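Local structure of putative hemin transport system, substrate-binding protein (Burkholderia cenocepacia J2315, 5GIZ) at residues Glu97-Glu102 with Leu249-Arg254. The protein binds heme in the periplasm and probably delivers it to an uptake transporter of the inner membrane, as part of a bacterial heme-acquisition system. Residues are numbered along the deposited sequence; the frame is centred on the assembly and turned at random.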
loop_
_atom_site.group_PDB
_atom_site.type_symbol
_atom_site.label_atom_id
_atom_site.label_comp_id
_atom_site.label_asym_id
_atom_site.label_seq_id
_atom_site.Cartn_x
_atom_site.Cartn_y
_atom_site.Cartn_z
ATOM N N GLU A 97 2.563 -8.013 7.613
ATOM C CA GLU A 97 1.569 -7.349 6.801
ATOM C C GLU A 97 0.325 -8.241 6.784
ATOM O O GLU A 97 0.370 -9.375 6.260
ATOM C CB GLU A 97 2.047 -7.139 5.379
ATOM C CG GLU A 97 0.953 -6.487 4.567
ATOM C CD GLU A 97 0.575 -5.120 5.124
ATOM O OE1 GLU A 97 1.360 -4.180 4.829
ATOM O OE2 GLU A 97 -0.476 -4.964 5.792
ATOM N N ARG A 98 -0.746 -7.746 7.386
ATOM C CA ARG A 98 -2.001 -8.465 7.382
ATOM C C ARG A 98 -3.151 -7.725 6.689
ATOM O O ARG A 98 -4.313 -8.168 6.682
ATOM C CB ARG A 98 -2.359 -8.753 8.800
ATOM C CG ARG A 98 -1.132 -9.280 9.560
ATOM C CD ARG A 98 -1.560 -10.190 10.610
ATOM N NE ARG A 98 -0.436 -10.761 11.370
ATOM C CZ ARG A 98 -0.088 -12.035 11.382
ATOM N NH1 ARG A 98 -0.745 -12.949 10.686
ATOM N NH2 ARG A 98 0.910 -12.403 12.160
ATOM N N HIS A 99 -2.818 -6.608 6.085
ATOM C CA HIS A 99 -3.843 -5.820 5.357
ATOM C C HIS A 99 -5.059 -5.468 6.173
ATOM O O HIS A 99 -6.183 -5.609 5.733
ATOM C CB HIS A 99 -4.293 -6.548 4.092
ATOM C CG HIS A 99 -3.174 -6.876 3.178
ATOM N ND1 HIS A 99 -2.981 -8.136 2.658
ATOM C CD2 HIS A 99 -2.176 -6.107 2.695
ATOM C CE1 HIS A 99 -1.900 -8.127 1.909
ATOM N NE2 HIS A 99 -1.391 -6.912 1.914
ATOM N N ASP A 100 -4.819 -4.998 7.373
ATOM C CA ASP A 100 -5.851 -4.461 8.194
ATOM C C ASP A 100 -5.324 -3.320 9.066
ATOM O O ASP A 100 -4.112 -3.022 9.127
ATOM C CB ASP A 100 -6.585 -5.591 8.983
ATOM C CG ASP A 100 -5.767 -6.273 10.073
ATOM O OD1 ASP A 100 -4.716 -5.771 10.506
ATOM O OD2 ASP A 100 -6.226 -7.380 10.467
ATOM N N VAL A 101 -6.251 -2.618 9.700
ATOM C CA VAL A 101 -5.900 -1.469 10.479
ATOM C C VAL A 101 -5.019 -1.875 11.655
ATOM O O VAL A 101 -4.046 -1.177 11.960
ATOM C CB VAL A 101 -7.095 -0.588 10.945
ATOM C CG1 VAL A 101 -7.993 -1.377 11.824
ATOM C CG2 VAL A 101 -6.615 0.696 11.641
ATOM N N GLU A 102 -5.261 -3.034 12.270
ATOM C CA GLU A 102 -4.378 -3.396 13.386
ATOM C C GLU A 102 -2.942 -3.572 12.945
ATOM O O GLU A 102 -1.997 -3.259 13.702
ATOM C CB GLU A 102 -4.854 -4.665 14.077
ATOM C CG GLU A 102 -4.149 -4.877 15.406
ATOM C CD GLU A 102 -4.567 -3.755 16.342
ATOM O OE1 GLU A 102 -5.757 -3.696 16.711
ATOM O OE2 GLU A 102 -3.702 -2.911 16.585
ATOM N N LEU A 249 -2.684 1.310 -1.545
ATOM C CA LEU A 249 -2.428 -0.089 -1.150
ATOM C C LEU A 249 -1.423 -0.243 -0.025
ATOM O O LEU A 249 -1.222 -1.376 0.444
ATOM C CB LEU A 249 -1.928 -0.886 -2.347
ATOM C CG LEU A 249 -2.849 -0.957 -3.572
ATOM C CD1 LEU A 249 -2.086 -1.522 -4.767
ATOM C CD2 LEU A 249 -4.122 -1.723 -3.256
ATOM N N GLY A 250 -0.762 0.840 0.386
ATOM C CA GLY A 250 0.403 0.717 1.248
ATOM C C GLY A 250 0.159 0.245 2.669
ATOM O O GLY A 250 1.100 -0.315 3.281
ATOM N N PHE A 251 -1.041 0.484 3.206
ATOM C CA PHE A 251 -1.307 0.140 4.623
ATOM C C PHE A 251 -0.295 0.805 5.546
ATOM O O PHE A 251 0.463 0.142 6.263
ATOM C CB PHE A 251 -1.418 -1.403 4.797
ATOM C CG PHE A 251 -2.776 -1.860 4.544
ATOM C CD1 PHE A 251 -3.193 -2.142 3.256
ATOM C CD2 PHE A 251 -3.725 -1.843 5.555
ATOM C CE1 PHE A 251 -4.481 -2.492 2.989
ATOM C CE2 PHE A 251 -5.053 -2.140 5.284
ATOM C CZ PHE A 251 -5.432 -2.449 4.006
ATOM N N GLY A 252 -0.258 2.127 5.495
ATOM C CA GLY A 252 0.547 2.932 6.358
ATOM C C GLY A 252 -0.212 4.016 7.116
ATOM O O GLY A 252 -1.447 3.947 7.260
ATOM N N PRO A 253 0.499 5.036 7.610
ATOM C CA PRO A 253 -0.147 6.001 8.489
ATOM C C PRO A 253 -1.221 6.833 7.822
ATOM O O PRO A 253 -1.926 7.569 8.483
ATOM C CB PRO A 253 1.011 6.840 9.045
ATOM C CG PRO A 253 2.100 6.630 8.066
ATOM C CD PRO A 253 1.949 5.274 7.493
ATOM N N ARG A 254 -1.295 6.800 6.491
ATOM C CA ARG A 254 -2.378 7.503 5.774
ATOM C C ARG A 254 -3.597 6.668 5.521
ATOM O O ARG A 254 -4.504 7.069 4.810
ATOM C CB ARG A 254 -1.870 8.063 4.423
ATOM C CG ARG A 254 -0.809 9.145 4.533
ATOM C CD ARG A 254 -0.397 9.729 3.173
ATOM N NE ARG A 254 0.293 8.754 2.355
ATOM C CZ ARG A 254 0.463 8.842 1.014
ATOM N NH1 ARG A 254 -0.122 9.815 0.320
ATOM N NH2 ARG A 254 1.158 7.922 0.368
#
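Glu97 sends its chain, CG anti to the backbone N, across the root of the Phe251 side chain at about a right angle, so that OE2 lies 3.8 Å from Phe251 CB. The anti lone pair of Glu97 OE2 accepts the backbone N-H of His99 at 2.9 Å, while OE1 forms a salt bridge with Lys107, whose NZ also bonds the carbonyl O of Phe251; this lysine of helix 101-114 thus joins the two segments. His99, in the left-handed region (phi 54°), lays its CA over the centre of the Phe251 ring, 3.8 Å from the centroid, in a CH-pi contact. Its imidazole turns an edge to the same phenyl in an offset edge-to-face pair, planes at 62°, with CD2 4.1 Å from Phe251 CD1. The His99-Asp100 peptide passes close to the outer part of the ring, His99 C 3.4 Å from Phe251 CE2. Asp100 then N-caps helix 101-114, OD1 accepting Ser103 N. Val101 packs on the long interlobe helix 118-141. Phe251, buried and with positive phi just past helix 245-249, also touches Ala171, a residue seen to bind heme, which places this aromatic junction between the lobes of a periplasmic binding protein, next to the heme cleft.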